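Diguanylate cyclase DosC (Escherichia coli, PDB 4ZVA) makes cyclic di-GMP as a diguanylate cyclase regulated by oxygen, probably sensed by its haem-binding globin domain. Local coordinates at residues 14-17 against 18-21. Numbering follows the deposited sequence.
Sequences ADPP and IRAK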
ATOM      1  N   ALA A  14       1.548  -0.998 -17.924  1.00 47.25           N
ATOM      2  CA  ALA A  14       0.306  -0.231 -17.955  1.00 45.87           C
ATOM      3  C   ALA A  14       0.113   0.439 -19.314  1.00 43.87           C
ATOM      4  O   ALA A  14       0.995   1.151 -19.792  1.00 40.32           O
ATOM      5  CB  ALA A  14       0.292   0.804 -16.844  1.00 43.49           C
ATOM      6  N   ASP A  15      -1.048   0.226 -19.925  1.00 39.02           N
ATOM      7  CA  ASP A  15      -1.329   0.803 -21.235  1.00 40.83           C
ATOM      8  C   ASP A  15      -1.334   2.328 -21.166  1.00 39.00           C
ATOM      9  O   ASP A  15      -1.693   2.902 -20.139  1.00 33.70           O
ATOM     10  CB  ASP A  15      -2.665   0.282 -21.765  1.00 42.38           C
ATOM     11  CG  ASP A  15      -2.642  -1.212 -22.024  1.00 57.07           C
ATOM     12  OD1 ASP A  15      -1.555  -1.740 -22.339  1.00 52.78           O
ATOM     13  OD2 ASP A  15      -3.704  -1.858 -21.905  1.00 63.30           O
ATOM     14  N   PRO A  16      -0.910   2.985 -22.258  1.00 36.94           N
ATOM     15  CA  PRO A  16      -0.863   4.452 -22.305  1.00 35.84           C
ATOM     16  C   PRO A  16      -2.167   5.163 -21.888  1.00 29.02           C
ATOM     17  O   PRO A  16      -2.068   6.116 -21.120  1.00 35.74           O
ATOM     18  CB  PRO A  16      -0.518   4.737 -23.771  1.00 38.18           C
ATOM     19  CG  PRO A  16       0.278   3.542 -24.193  1.00 38.09           C
ATOM     20  CD  PRO A  16      -0.338   2.373 -23.471  1.00 40.00           C
ATOM     21  N   PRO A  17      -3.354   4.715 -22.359  1.00 34.75           N
ATOM     22  CA  PRO A  17      -4.551   5.453 -21.930  1.00 34.85           C
ATOM     23  C   PRO A  17      -4.793   5.397 -20.424  1.00 38.16           C
ATOM     24  O   PRO A  17      -5.376   6.327 -19.863  1.00 34.14           O
ATOM     25  CB  PRO A  17      -5.688   4.747 -22.678  1.00 36.79           C
ATOM     26  CG  PRO A  17      -5.035   4.097 -23.837  1.00 37.82           C
ATOM     27  CD  PRO A  17      -3.699   3.660 -23.330  1.00 35.91           C
ATOM     28  N   ILE A  18      -4.345   4.320 -19.785  1.00 33.84           N
ATOM     29  CA  ILE A  18      -4.533   4.150 -18.349  1.00 31.76           C
ATOM     30  C   ILE A  18      -3.589   5.041 -17.564  1.00 25.43           C
ATOM     31  O   ILE A  18      -4.002   5.709 -16.613  1.00 30.75           O
ATOM     32  CB  ILE A  18      -4.322   2.684 -17.921  1.00 33.92           C
ATOM     33  CG1 ILE A  18      -5.374   1.796 -18.582  1.00 33.32           C
ATOM     34  CG2 ILE A  18      -4.400   2.555 -16.413  1.00 29.58           C
ATOM     35  CD1 ILE A  18      -6.792   2.287 -18.377  1.00 33.50           C
ATOM     36  N   ARG A  19      -2.320   5.046 -17.952  1.00 27.23           N
ATOM     37  CA  ARG A  19      -1.352   5.934 -17.323  1.00 30.51           C
ATOM     38  C   ARG A  19      -1.716   7.402 -17.577  1.00 26.75           C
ATOM     39  O   ARG A  19      -1.447   8.269 -16.752  1.00 27.22           O
ATOM     40  CB  ARG A  19       0.061   5.644 -17.830  1.00 35.41           C
ATOM     41  CG  ARG A  19       0.620   4.312 -17.342  1.00 34.74           C
ATOM     42  CD  ARG A  19       2.069   4.116 -17.754  1.00 40.50           C
ATOM     43  NE  ARG A  19       2.220   3.904 -19.190  1.00 44.60           N
ATOM     44  CZ  ARG A  19       2.670   4.827 -20.032  1.00 42.10           C
ATOM     45  NH1 ARG A  19       3.018   6.022 -19.580  1.00 40.51           N
ATOM     46  NH2 ARG A  19       2.779   4.551 -21.324  1.00 42.59           N
ATOM     47  N   ALA A  20      -2.336   7.664 -18.720  1.00 30.41           N
ATOM     48  CA  ALA A  20      -2.719   9.027 -19.083  1.00 29.17           C
ATOM     49  C   ALA A  20      -3.792   9.559 -18.145  1.00 30.70           C
ATOM     50  O   ALA A  20      -3.742  10.713 -17.723  1.00 30.53           O
ATOM     51  CB  ALA A  20      -3.203   9.076 -20.514  1.00 27.24           C
ATOM     52  N   LYS A  21      -4.751   8.703 -17.806  1.00 28.07           N
ATOM     53  CA  LYS A  21      -5.836   9.099 -16.922  1.00 30.68           C
ATOM     54  C   LYS A  21      -5.345   9.190 -15.486  1.00 30.03           C
ATOM     55  O   LYS A  21      -5.838  10.005 -14.706  1.00 31.53           O
ATOM     56  CB  LYS A  21      -7.003   8.117 -17.033  1.00 31.18           C
ATOM     57  CG  LYS A  21      -7.714   8.171 -18.374  1.00 30.47           C
ATOM     58  CD  LYS A  21      -8.904   7.229 -18.421  1.00 31.06           C
ATOM     59  CE  LYS A  21      -9.630   7.336 -19.751  1.00 38.51           C
ATOM     60  NZ  LYS A  21      -8.757   6.936 -20.888  1.00 36.67           N
TER
HETATM   61  O   HOH W   1       3.335   1.494 -21.499  1.00 44.78           O
HETATM   62  O   HOH W   2      -6.721   8.699 -21.629  1.00 36.86           O
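The carbonyls of D15, P16 and P17 accept hydrogen bonds from the amides of R19, A20 and K21 in turn, the i to i+4 pattern that winds the first turn of helix 16-43; R19 N meets D15 O at 3.1 Å and 170°, while a weak bond from I18 N shares that oxygen. Proline suits positions 16 and 17 because first-turn nitrogens have no carbonyl of their own helix before them, and the fixed phi of the ring favours helical geometry. D15 stands at the N-cap position, although its side chain makes no capping bond. The main side-chain contact is R19 folding back on A14. R19 CG lies beside the backbone N and the chain bends at chi3 (-70°), bringing R19 NE to A14 O at 3.1 Å with the oxygen in the guanidinium plane; seen from the carbonyl, the donor sits about 40° above its plane. On the way, R19 CG packs on A14 CB at 3.6 Å, a methyl small enough to let the chain pass close. R19 NH2 reaches P16 CG at 3.9 Å, and a water joins R19 NH2 to A14 O. With an alanine here the NE bond goes, and the A14 carbonyl is likely to lose its direct tie to the first turn, while the A14 methyl loses the chain packed on it. At the other end, K21 CG lies 3.3 Å from P17 O, and the final bend at chi4 brings K21 NZ to a water that accepts from it and donates to P17 O. F134 of helix 125-147 touches both A14 and R19, whereas I18, apolar as suits its buried place, packs on Q130. The chemistry is thus that of a helix start: arginine's long arm ties the last loop carbonyl before D15 to the first turn, joining the link after helix 2-13 to helix 16-43 at the surface of the globin domain.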